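N-acetyl-beta-D glucosaminidase (Rhizomucor miehei CAU432, PDB 4ZM6) probably hydrolyses terminal beta-linked N-acetylglucosamine as a family 3 glycoside hydrolase, and joins this activity to a GCN5-related region that binds acetyl-CoA and acetylates glucosamine. Local coordinates at residues A[117-125]-A[354-363]; A[702-713]-A[808-818]. All coordinates share one frame; numbering follows the deposited sequence.

Interaction 1 of 2, residues A[117-125]-A[354-363]; sequences AISKELLTL and TMGSEAHATL
The end of helix 108-125 runs nearly antiparallel to the start of helix 357-368, A117 level with H360 and E121 with M355 in the loop leading in; the axes of 117-125 and 357-363 approach to 10.8 Å with 149° between their directions. H360 carries much of the contact. Its imidazole reaches back to the first helix and gives ND1-H to OE2 of E121, 2.9 Å from ND1 to OE2, in an almost straight bond lying in the ring plane. OE2 is met on its anti side, 28° out of the carboxylate plane, and also accepts from the hydroxyl of T94; a negative charge on E121 would be consistent with these two donors. Over the ring centre sits CB of A117, 3.7 Å from the centroid of H360 in a CH-pi contact, while the carbonyl oxygen of G356 covers the opposite face near the rim. The contact ties a helix of the TIM-barrel domain of the glycoside hydrolase to the connection that enters helix 357-368 and then strand 373-377, at the edge of the second, six-stranded sheet. G356 is the N-cap residue of that helix. On one flank K120, its CG anti to the backbone N (chi1 -162°), extends past the ring and bends at its end, so that NZ donates to the carbonyl oxygen of T354 at 2.9 Å. Further along, M355 fits beside T124 and L125: its CG lies near OG1 of T124, and its SD is 3.9 Å from CD2 of L125. The T124 hydroxyl is turned back to its own helix, where OG1 donates to the carbonyl oxygen of E121 at 2.8 Å.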
loop_
_atom_site.group_PDB
_atom_site.type_symbol
_atom_site.label_atom_id
_atom_site.label_comp_id
_atom_site.label_asym_id
_atom_site.label_seq_id
_atom_site.Cartn_x
_atom_site.Cartn_y
_atom_site.Cartn_z
ATOM N N ALA A 117 -18.508 22.781 -5.271
ATOM C CA ALA A 117 -19.403 23.885 -4.921
ATOM C C ALA A 117 -18.658 25.209 -4.736
ATOM O O ALA A 117 -19.138 26.263 -5.161
ATOM C CB ALA A 117 -20.173 23.546 -3.658
ATOM N N ILE A 118 -17.488 25.149 -4.105
ATOM C CA ILE A 118 -16.681 26.340 -3.857
ATOM C C ILE A 118 -16.062 26.857 -5.145
ATOM O O ILE A 118 -16.058 28.060 -5.385
ATOM C CB ILE A 118 -15.586 26.069 -2.796
ATOM C CG1 ILE A 118 -16.215 26.021 -1.400
ATOM C CG2 ILE A 118 -14.471 27.111 -2.843
ATOM C CD1 ILE A 118 -16.858 27.318 -0.942
ATOM N N SER A 119 -15.535 25.959 -5.969
ATOM C CA SER A 119 -14.888 26.377 -7.217
ATOM C C SER A 119 -15.884 27.072 -8.149
ATOM O O SER A 119 -15.540 28.046 -8.815
ATOM C CB SER A 119 -14.205 25.190 -7.915
ATOM O OG SER A 119 -14.981 24.015 -7.808
ATOM N N LYS A 120 -17.116 26.571 -8.171
ATOM C CA LYS A 120 -18.202 27.190 -8.934
ATOM C C LYS A 120 -18.384 28.643 -8.494
ATOM O O LYS A 120 -18.377 29.551 -9.322
ATOM C CB LYS A 120 -19.504 26.407 -8.722
ATOM C CG LYS A 120 -20.599 26.655 -9.749
ATOM C CD LYS A 120 -21.862 25.888 -9.361
ATOM C CE LYS A 120 -22.722 25.498 -10.558
ATOM N NZ LYS A 120 -23.499 26.641 -11.115
ATOM N N GLU A 121 -18.521 28.849 -7.184
ATOM C CA GLU A 121 -18.673 30.188 -6.617
ATOM C C GLU A 121 -17.472 31.076 -6.939
ATOM O O GLU A 121 -17.637 32.187 -7.428
ATOM C CB GLU A 121 -18.894 30.122 -5.100
ATOM C CG GLU A 121 -20.272 29.599 -4.707
ATOM C CD GLU A 121 -20.597 29.776 -3.230
ATOM O OE1 GLU A 121 -19.809 30.417 -2.501
ATOM O OE2 GLU A 121 -21.654 29.264 -2.793
ATOM N N LEU A 122 -16.270 30.579 -6.680
ATOM C CA LEU A 122 -15.054 31.340 -6.960
ATOM C C LEU A 122 -14.912 31.710 -8.439
ATOM O O LEU A 122 -14.489 32.817 -8.762
ATOM C CB LEU A 122 -13.815 30.560 -6.504
ATOM C CG LEU A 122 -13.581 30.447 -4.995
ATOM C CD1 LEU A 122 -12.482 29.440 -4.706
ATOM C CD2 LEU A 122 -13.222 31.794 -4.392
ATOM N N LEU A 123 -15.268 30.791 -9.332
ATOM C CA LEU A 123 -15.088 31.016 -10.769
ATOM C C LEU A 123 -16.024 32.086 -11.326
ATOM O O LEU A 123 -15.622 32.859 -12.198
ATOM C CB LEU A 123 -15.258 29.710 -11.555
ATOM C CG LEU A 123 -14.900 29.747 -13.049
ATOM C CD1 LEU A 123 -13.502 30.301 -13.283
ATOM C CD2 LEU A 123 -15.025 28.363 -13.666
ATOM N N THR A 124 -17.261 32.132 -10.835
ATOM C CA THR A 124 -18.209 33.153 -11.276
ATOM C C THR A 124 -17.758 34.546 -10.823
ATOM O O THR A 124 -17.941 35.526 -11.548
ATOM C CB THR A 124 -19.637 32.884 -10.762
ATOM O OG1 THR A 124 -19.638 32.884 -9.333
ATOM C CG2 THR A 124 -20.165 31.549 -11.275
ATOM N N LEU A 125 -17.154 34.624 -9.636
ATOM C CA LEU A 125 -16.640 35.891 -9.102
ATOM C C LEU A 125 -15.323 36.339 -9.748
ATOM O O LEU A 125 -14.909 37.484 -9.569
ATOM C CB LEU A 125 -16.450 35.796 -7.584
ATOM C CG LEU A 125 -17.689 35.470 -6.741
ATOM C CD1 LEU A 125 -17.331 35.410 -5.263
ATOM C CD2 LEU A 125 -18.805 36.477 -6.981
ATOM N N THR A 354 -25.592 32.361 -11.304
ATOM C CA THR A 354 -24.941 31.094 -11.664
ATOM C C THR A 354 -24.014 30.548 -10.561
ATOM O O THR A 354 -23.414 29.484 -10.726
ATOM C CB THR A 354 -24.157 31.204 -12.993
ATOM O OG1 THR A 354 -23.089 32.149 -12.859
ATOM C CG2 THR A 354 -25.080 31.629 -14.129
ATOM N N MET A 355 -23.881 31.279 -9.456
ATOM C CA MET A 355 -23.380 30.701 -8.213
ATOM C C MET A 355 -24.469 29.774 -7.711
ATOM O O MET A 355 -25.648 30.133 -7.735
ATOM C CB MET A 355 -23.138 31.778 -7.157
ATOM C CG MET A 355 -22.032 32.757 -7.498
ATOM S SD MET A 355 -21.597 33.833 -6.119
ATOM C CE MET A 355 -23.211 34.444 -5.633
ATOM N N GLY A 356 -24.095 28.593 -7.241
ATOM C CA GLY A 356 -25.090 27.638 -6.760
ATOM C C GLY A 356 -25.641 27.986 -5.390
ATOM O O GLY A 356 -25.872 27.093 -4.580
ATOM N N SER A 357 -25.886 29.272 -5.136
ATOM C CA SER A 357 -26.154 29.764 -3.782
ATOM C C SER A 357 -27.190 28.934 -3.036
ATOM O O SER A 357 -26.934 28.482 -1.921
ATOM C CB SER A 357 -26.587 31.231 -3.815
ATOM O OG SER A 357 -25.474 32.074 -4.042
ATOM N N GLU A 358 -28.350 28.729 -3.658
ATOM C CA GLU A 358 -29.451 28.005 -3.021
ATOM C C GLU A 358 -29.088 26.537 -2.805
ATOM O O GLU A 358 -29.274 26.001 -1.709
ATOM C CB GLU A 358 -30.732 28.114 -3.859
ATOM C CG GLU A 358 -31.996 27.663 -3.128
ATOM C CD GLU A 358 -33.196 27.472 -4.049
ATOM O OE1 GLU A 358 -33.059 26.804 -5.100
ATOM O OE2 GLU A 358 -34.290 27.976 -3.712
ATOM N N ALA A 359 -28.567 25.895 -3.850
ATOM C CA ALA A 359 -28.174 24.483 -3.782
ATOM C C ALA A 359 -27.043 24.271 -2.780
ATOM O O ALA A 359 -27.064 23.310 -2.010
ATOM C CB ALA A 359 -27.762 23.979 -5.157
ATOM N N HIS A 360 -26.070 25.181 -2.790
ATOM C CA HIS A 360 -24.938 25.126 -1.866
ATOM C C HIS A 360 -25.378 25.364 -0.426
ATOM O O HIS A 360 -24.776 24.833 0.506
ATOM C CB HIS A 360 -23.863 26.153 -2.243
ATOM C CG HIS A 360 -23.288 25.958 -3.612
ATOM N ND1 HIS A 360 -22.433 26.867 -4.195
ATOM C CD2 HIS A 360 -23.467 24.972 -4.524
ATOM C CE1 HIS A 360 -22.094 26.441 -5.399
ATOM N NE2 HIS A 360 -22.711 25.295 -5.624
ATOM N N ALA A 361 -26.419 26.171 -0.248
ATOM C CA ALA A 361 -26.969 26.420 1.079
ATOM C C ALA A 361 -27.536 25.143 1.662
ATOM O O ALA A 361 -27.322 24.864 2.835
ATOM C CB ALA A 361 -28.038 27.501 1.036
ATOM N N THR A 362 -28.241 24.356 0.847
ATOM C CA THR A 362 -28.871 23.133 1.355
ATOM C C THR A 362 -27.835 22.020 1.528
ATOM O O THR A 362 -28.049 21.087 2.303
ATOM C CB THR A 362 -30.042 22.625 0.480
ATOM O OG1 THR A 362 -29.533 21.859 -0.614
ATOM C CG2 THR A 362 -30.908 23.786 -0.047
ATOM N N LEU A 363 -26.718 22.121 0.809
ATOM C CA LEU A 363 -25.592 21.215 1.018
ATOM C C LEU A 363 -24.998 21.458 2.401
ATOM O O LEU A 363 -24.745 20.517 3.148
ATOM C CB LEU A 363 -24.524 21.411 -0.069
ATOM C CG LEU A 363 -23.309 20.471 -0.048
ATOM C CD1 LEU A 363 -23.721 19.031 -0.313
ATOM C CD2 LEU A 363 -22.260 20.916 -1.054
#

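Interaction 2 of 2, residues A[702-713]-A[808-818]; sequences IQARMLKEKIWF and GRGIGIGIVAH. With SO4 (sulfate ion), chain D.
This is a largely apolar helix-on-helix and strand-on-helix contact with a salt bridge at one end, inside the C-terminal GNAT-like domain, where helix 700-709 and strand 711-715 pack on helix 811-825. The axes of 702-709 and 811-818 come within 9.8 Å at 116°. At G814 no side chain intervenes, and CG2 of I702 and SD of M706 each rest 3.6 Å from its CA. CD1 of I711 meets CD1 of I811 at 3.7 Å. On the strand side, F713 and H818 pass in opposite directions, their rings oblique at 31°, CB of each over the other's face, that of F713 3.6 Å from the H818 centroid. At the helix start, R809 is turned side-on to E709, both NE and NH2 donating to OE1, NE at 3.2 Å; NH1 has a salt bridge to E806. Residues 808-812 fit the x-x-G-x-G part of the R/Q-x-x-G-x-G signature, whose N-H groups in relatives bind acetyl-CoA pyrophosphate. G808 N bonds O2 of a sulfate, probably from the crystallisation liquor, at 2.7 Å, and I811 N weakly bonds O1. The two carboxylates probably balance R809's charge; separately, the loop's bonds to the anion use backbone N-H groups, probably helped by the helix dipole.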
loop_
_atom_site.group_PDB
_atom_site.type_symbol
_atom_site.label_atom_id
_atom_site.label_comp_id
_atom_site.label_asym_id
_atom_site.label_seq_id
_atom_site.Cartn_x
_atom_site.Cartn_y
_atom_site.Cartn_z
ATOM N N ILE A 702 -41.359 -8.238 -44.745
ATOM C CA ILE A 702 -39.920 -8.193 -44.503
ATOM C C ILE A 702 -39.208 -9.255 -45.343
ATOM O O ILE A 702 -38.156 -8.986 -45.934
ATOM C CB ILE A 702 -39.605 -8.366 -42.998
ATOM C CG1 ILE A 702 -40.480 -7.406 -42.165
ATOM C CG2 ILE A 702 -38.122 -8.131 -42.728
ATOM C CD1 ILE A 702 -40.058 -7.220 -40.721
ATOM N N GLN A 703 -39.792 -10.451 -45.403
ATOM C CA GLN A 703 -39.303 -11.516 -46.282
ATOM C C GLN A 703 -39.219 -11.032 -47.716
ATOM O O GLN A 703 -38.203 -11.217 -48.383
ATOM C CB GLN A 703 -40.234 -12.724 -46.240
ATOM C CG GLN A 703 -40.284 -13.427 -44.896
ATOM C CD GLN A 703 -40.703 -14.879 -45.008
ATOM O OE1 GLN A 703 -40.340 -15.563 -45.964
ATOM N NE2 GLN A 703 -41.465 -15.361 -44.030
ATOM N N ALA A 704 -40.308 -10.419 -48.179
ATOM C CA ALA A 704 -40.391 -9.857 -49.527
ATOM C C ALA A 704 -39.376 -8.737 -49.736
ATOM O O ALA A 704 -38.724 -8.676 -50.780
ATOM C CB ALA A 704 -41.797 -9.343 -49.791
ATOM N N ARG A 705 -39.248 -7.860 -48.742
ATOM C CA ARG A 705 -38.284 -6.756 -48.798
ATOM C C ARG A 705 -36.848 -7.284 -48.891
ATOM O O ARG A 705 -36.083 -6.873 -49.772
ATOM C CB ARG A 705 -38.436 -5.851 -47.569
ATOM C CG ARG A 705 -37.679 -4.530 -47.640
ATOM C CD ARG A 705 -38.496 -3.421 -48.287
ATOM N NE ARG A 705 -37.982 -2.095 -47.935
ATOM C CZ ARG A 705 -38.203 -1.468 -46.776
ATOM N NH1 ARG A 705 -38.940 -2.032 -45.821
ATOM N NH2 ARG A 705 -37.677 -0.263 -46.567
ATOM N N MET A 706 -36.491 -8.200 -47.993
ATOM C CA MET A 706 -35.141 -8.778 -47.998
ATOM C C MET A 706 -34.876 -9.615 -49.240
ATOM O O MET A 706 -33.740 -9.670 -49.716
ATOM C CB MET A 706 -34.870 -9.602 -46.732
ATOM C CG MET A 706 -33.897 -8.953 -45.749
ATOM S SD MET A 706 -34.420 -7.375 -45.059
ATOM C CE MET A 706 -33.749 -6.173 -46.204
ATOM N N LEU A 707 -35.920 -10.262 -49.752
ATOM C CA LEU A 707 -35.845 -10.969 -51.026
ATOM C C LEU A 707 -35.594 -9.978 -52.157
ATOM O O LEU A 707 -34.675 -10.167 -52.954
ATOM C CB LEU A 707 -37.132 -11.761 -51.285
ATOM C CG LEU A 707 -37.247 -12.485 -52.634
ATOM C CD1 LEU A 707 -36.073 -13.429 -52.869
ATOM C CD2 LEU A 707 -38.572 -13.231 -52.718
ATOM N N LYS A 708 -36.392 -8.914 -52.206
ATOM C CA LYS A 708 -36.251 -7.884 -53.242
ATOM C C LYS A 708 -34.893 -7.173 -53.202
ATOM O O LYS A 708 -34.292 -6.930 -54.246
ATOM C CB LYS A 708 -37.381 -6.849 -53.148
ATOM C CG LYS A 708 -37.392 -5.874 -54.318
ATOM C CD LYS A 708 -38.735 -5.181 -54.506
ATOM C CE LYS A 708 -38.869 -4.644 -55.926
ATOM N NZ LYS A 708 -40.187 -4.001 -56.186
ATOM N N GLU A 709 -34.415 -6.851 -52.002
ATOM C CA GLU A 709 -33.123 -6.179 -51.837
ATOM C C GLU A 709 -31.920 -7.112 -52.052
ATOM O O GLU A 709 -30.778 -6.641 -52.134
ATOM C CB GLU A 709 -33.035 -5.524 -50.453
ATOM C CG GLU A 709 -34.046 -4.404 -50.215
ATOM C CD GLU A 709 -33.732 -3.118 -50.965
ATOM O OE1 GLU A 709 -32.682 -3.046 -51.642
ATOM O OE2 GLU A 709 -34.546 -2.170 -50.873
ATOM N N LYS A 710 -32.186 -8.419 -52.143
ATOM C CA LYS A 710 -31.155 -9.450 -52.346
ATOM C C LYS A 710 -30.138 -9.462 -51.205
ATOM O O LYS A 710 -28.927 -9.413 -51.418
ATOM C CB LYS A 710 -30.452 -9.292 -53.704
ATOM C CG LYS A 710 -31.395 -9.271 -54.899
ATOM C CD LYS A 710 -30.845 -10.043 -56.094
ATOM C CE LYS A 710 -29.446 -9.601 -56.508
ATOM N NZ LYS A 710 -29.329 -8.126 -56.681
ATOM N N ILE A 711 -30.659 -9.527 -49.991
ATOM C CA ILE A 711 -29.841 -9.523 -48.792
ATOM C C ILE A 711 -29.573 -10.960 -48.352
ATOM O O ILE A 711 -30.484 -11.791 -48.334
ATOM C CB ILE A 711 -30.555 -8.765 -47.652
ATOM C CG1 ILE A 711 -30.922 -7.335 -48.090
ATOM C CG2 ILE A 711 -29.712 -8.760 -46.379
ATOM C CD1 ILE A 711 -29.750 -6.396 -48.279
ATOM N N TRP A 712 -28.325 -11.241 -47.993
ATOM C CA TRP A 712 -27.929 -12.544 -47.469
ATOM C C TRP A 712 -27.618 -12.445 -45.978
ATOM O O TRP A 712 -26.875 -11.565 -45.564
ATOM C CB TRP A 712 -26.688 -13.036 -48.204
ATOM C CG TRP A 712 -26.219 -14.396 -47.774
ATOM C CD1 TRP A 712 -26.565 -15.589 -48.330
ATOM C CD2 TRP A 712 -25.305 -14.700 -46.707
ATOM N NE1 TRP A 712 -25.927 -16.616 -47.682
ATOM C CE2 TRP A 712 -25.149 -16.100 -46.681
ATOM C CE3 TRP A 712 -24.604 -13.923 -45.773
ATOM C CZ2 TRP A 712 -24.323 -16.748 -45.756
ATOM C CZ3 TRP A 712 -23.781 -14.568 -44.851
ATOM C CH2 TRP A 712 -23.649 -15.967 -44.852
ATOM N N PHE A 713 -28.165 -13.361 -45.186
ATOM C CA PHE A 713 -27.827 -13.460 -43.765
ATOM C C PHE A 713 -27.033 -14.723 -43.472
ATOM O O PHE A 713 -27.144 -15.711 -44.193
ATOM C CB PHE A 713 -29.094 -13.453 -42.913
ATOM C CG PHE A 713 -29.917 -12.217 -43.081
ATOM C CD1 PHE A 713 -29.371 -10.967 -42.815
ATOM C CD2 PHE A 713 -31.232 -12.297 -43.508
ATOM C CE1 PHE A 713 -30.127 -9.818 -42.970
ATOM C CE2 PHE A 713 -31.997 -11.155 -43.661
ATOM C CZ PHE A 713 -31.446 -9.912 -43.391
ATOM N N GLY A 808 -32.155 2.663 -44.715
ATOM C CA GLY A 808 -33.432 2.898 -45.390
ATOM C C GLY A 808 -33.823 1.856 -46.423
ATOM O O GLY A 808 -34.684 2.118 -47.264
ATOM N N ARG A 809 -33.192 0.680 -46.359
ATOM C CA ARG A 809 -33.546 -0.453 -47.216
ATOM C C ARG A 809 -34.319 -1.517 -46.439
ATOM O O ARG A 809 -34.668 -2.560 -46.990
ATOM C CB ARG A 809 -32.289 -1.079 -47.818
ATOM C CG ARG A 809 -31.426 -0.106 -48.602
ATOM C CD ARG A 809 -30.085 -0.718 -48.972
ATOM N NE ARG A 809 -30.245 -1.857 -49.873
ATOM C CZ ARG A 809 -29.324 -2.795 -50.082
ATOM N NH1 ARG A 809 -28.155 -2.748 -49.451
ATOM N NH2 ARG A 809 -29.581 -3.789 -50.923
ATOM N N GLY A 810 -34.579 -1.251 -45.159
ATOM C CA GLY A 810 -35.312 -2.183 -44.302
ATOM C C GLY A 810 -34.464 -3.313 -43.735
ATOM O O GLY A 810 -35.001 -4.274 -43.175
ATOM N N ILE A 811 -33.141 -3.189 -43.866
ATOM C CA ILE A 811 -32.205 -4.236 -43.452
ATOM C C ILE A 811 -32.219 -4.450 -41.943
ATOM O O ILE A 811 -32.328 -5.585 -41.477
ATOM C CB ILE A 811 -30.762 -3.917 -43.894
ATOM C CG1 ILE A 811 -30.654 -3.987 -45.421
ATOM C CG2 ILE A 811 -29.772 -4.877 -43.241
ATOM C CD1 ILE A 811 -29.329 -3.523 -45.983
ATOM N N GLY A 812 -32.103 -3.361 -41.190
ATOM C CA GLY A 812 -32.095 -3.426 -39.734
ATOM C C GLY A 812 -33.233 -4.254 -39.172
ATOM O O GLY A 812 -33.030 -5.080 -38.286
ATOM N N ILE A 813 -34.431 -4.050 -39.705
ATOM C CA ILE A 813 -35.613 -4.771 -39.223
ATOM C C ILE A 813 -35.547 -6.207 -39.738
ATOM O O ILE A 813 -36.006 -7.139 -39.072
ATOM C CB ILE A 813 -36.950 -4.117 -39.658
ATOM C CG1 ILE A 813 -36.877 -2.583 -39.582
ATOM C CG2 ILE A 813 -38.094 -4.628 -38.784
ATOM C CD1 ILE A 813 -36.676 -1.875 -40.912
ATOM N N GLY A 814 -34.976 -6.367 -40.931
ATOM C CA GLY A 814 -34.738 -7.678 -41.511
ATOM C C GLY A 814 -33.826 -8.539 -40.668
ATOM O O GLY A 814 -34.208 -9.634 -40.245
ATOM N N ILE A 815 -32.622 -8.035 -40.413
ATOM C CA ILE A 815 -31.626 -8.775 -39.639
ATOM C C ILE A 815 -32.098 -9.085 -38.219
ATOM O O ILE A 815 -31.765 -10.137 -37.674
ATOM C CB ILE A 815 -30.268 -8.046 -39.601
ATOM C CG1 ILE A 815 -29.175 -8.992 -39.110
ATOM C CG2 ILE A 815 -30.338 -6.798 -38.734
ATOM C CD1 ILE A 815 -27.780 -8.445 -39.299
ATOM N N VAL A 816 -32.877 -8.189 -37.627
ATOM C CA VAL A 816 -33.467 -8.461 -36.317
ATOM C C VAL A 816 -34.512 -9.563 -36.444
ATOM O O VAL A 816 -34.562 -10.472 -35.623
ATOM C CB VAL A 816 -34.083 -7.188 -35.683
ATOM C CG1 VAL A 816 -34.993 -7.527 -34.515
ATOM C CG2 VAL A 816 -32.980 -6.256 -35.216
ATOM N N ALA A 817 -35.344 -9.481 -37.478
ATOM C CA ALA A 817 -36.390 -10.479 -37.699
ATOM C C ALA A 817 -35.763 -11.844 -37.956
ATOM O O ALA A 817 -36.264 -12.873 -37.494
ATOM C CB ALA A 817 -37.289 -10.068 -38.858
ATOM N N HIS A 818 -34.654 -11.838 -38.684
ATOM C CA HIS A 818 -33.892 -13.051 -38.921
ATOM C C HIS A 818 -33.332 -13.599 -37.612
ATOM O O HIS A 818 -33.409 -14.798 -37.357
ATOM C CB HIS A 818 -32.754 -12.780 -39.896
ATOM C CG HIS A 818 -32.125 -14.022 -40.432
ATOM N ND1 HIS A 818 -30.899 -14.483 -40.001
ATOM C CD2 HIS A 818 -32.561 -14.913 -41.354
ATOM C CE1 HIS A 818 -30.601 -15.598 -40.643
ATOM N NE2 HIS A 818 -31.594 -15.881 -41.468
HETATM S S SO4 D . -32.716 0.608 -41.853
HETATM O O1 SO4 D . -32.050 -0.073 -42.990
HETATM O O2 SO4 D . -33.220 1.917 -42.314
HETATM O O3 SO4 D . -31.752 0.831 -40.749
HETATM O O4 SO4 D . -33.861 -0.208 -41.384
#

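Interactions 1 and 2 belong to different domains and follow one another along the chain; their centres are 55 Å apart and their nearest atoms about 41 Å. The bound acetyl-CoA belongs to a third region, the acetyltransferase domain between them in sequence. Interaction 1 comes near it: the side chain of L363 is about 9 Å from the cofactor and about 7 Å from the side chain of K676, which binds acetyl-CoA, so helix 357-368 passes near the coenzyme pocket, though without touching the cofactor at L363. Interaction 2 is remote from this site, yet its glycine-rich loop resembles in sequence the loop with G624, K625, G626, G628 and T629, which bind acetyl-CoA.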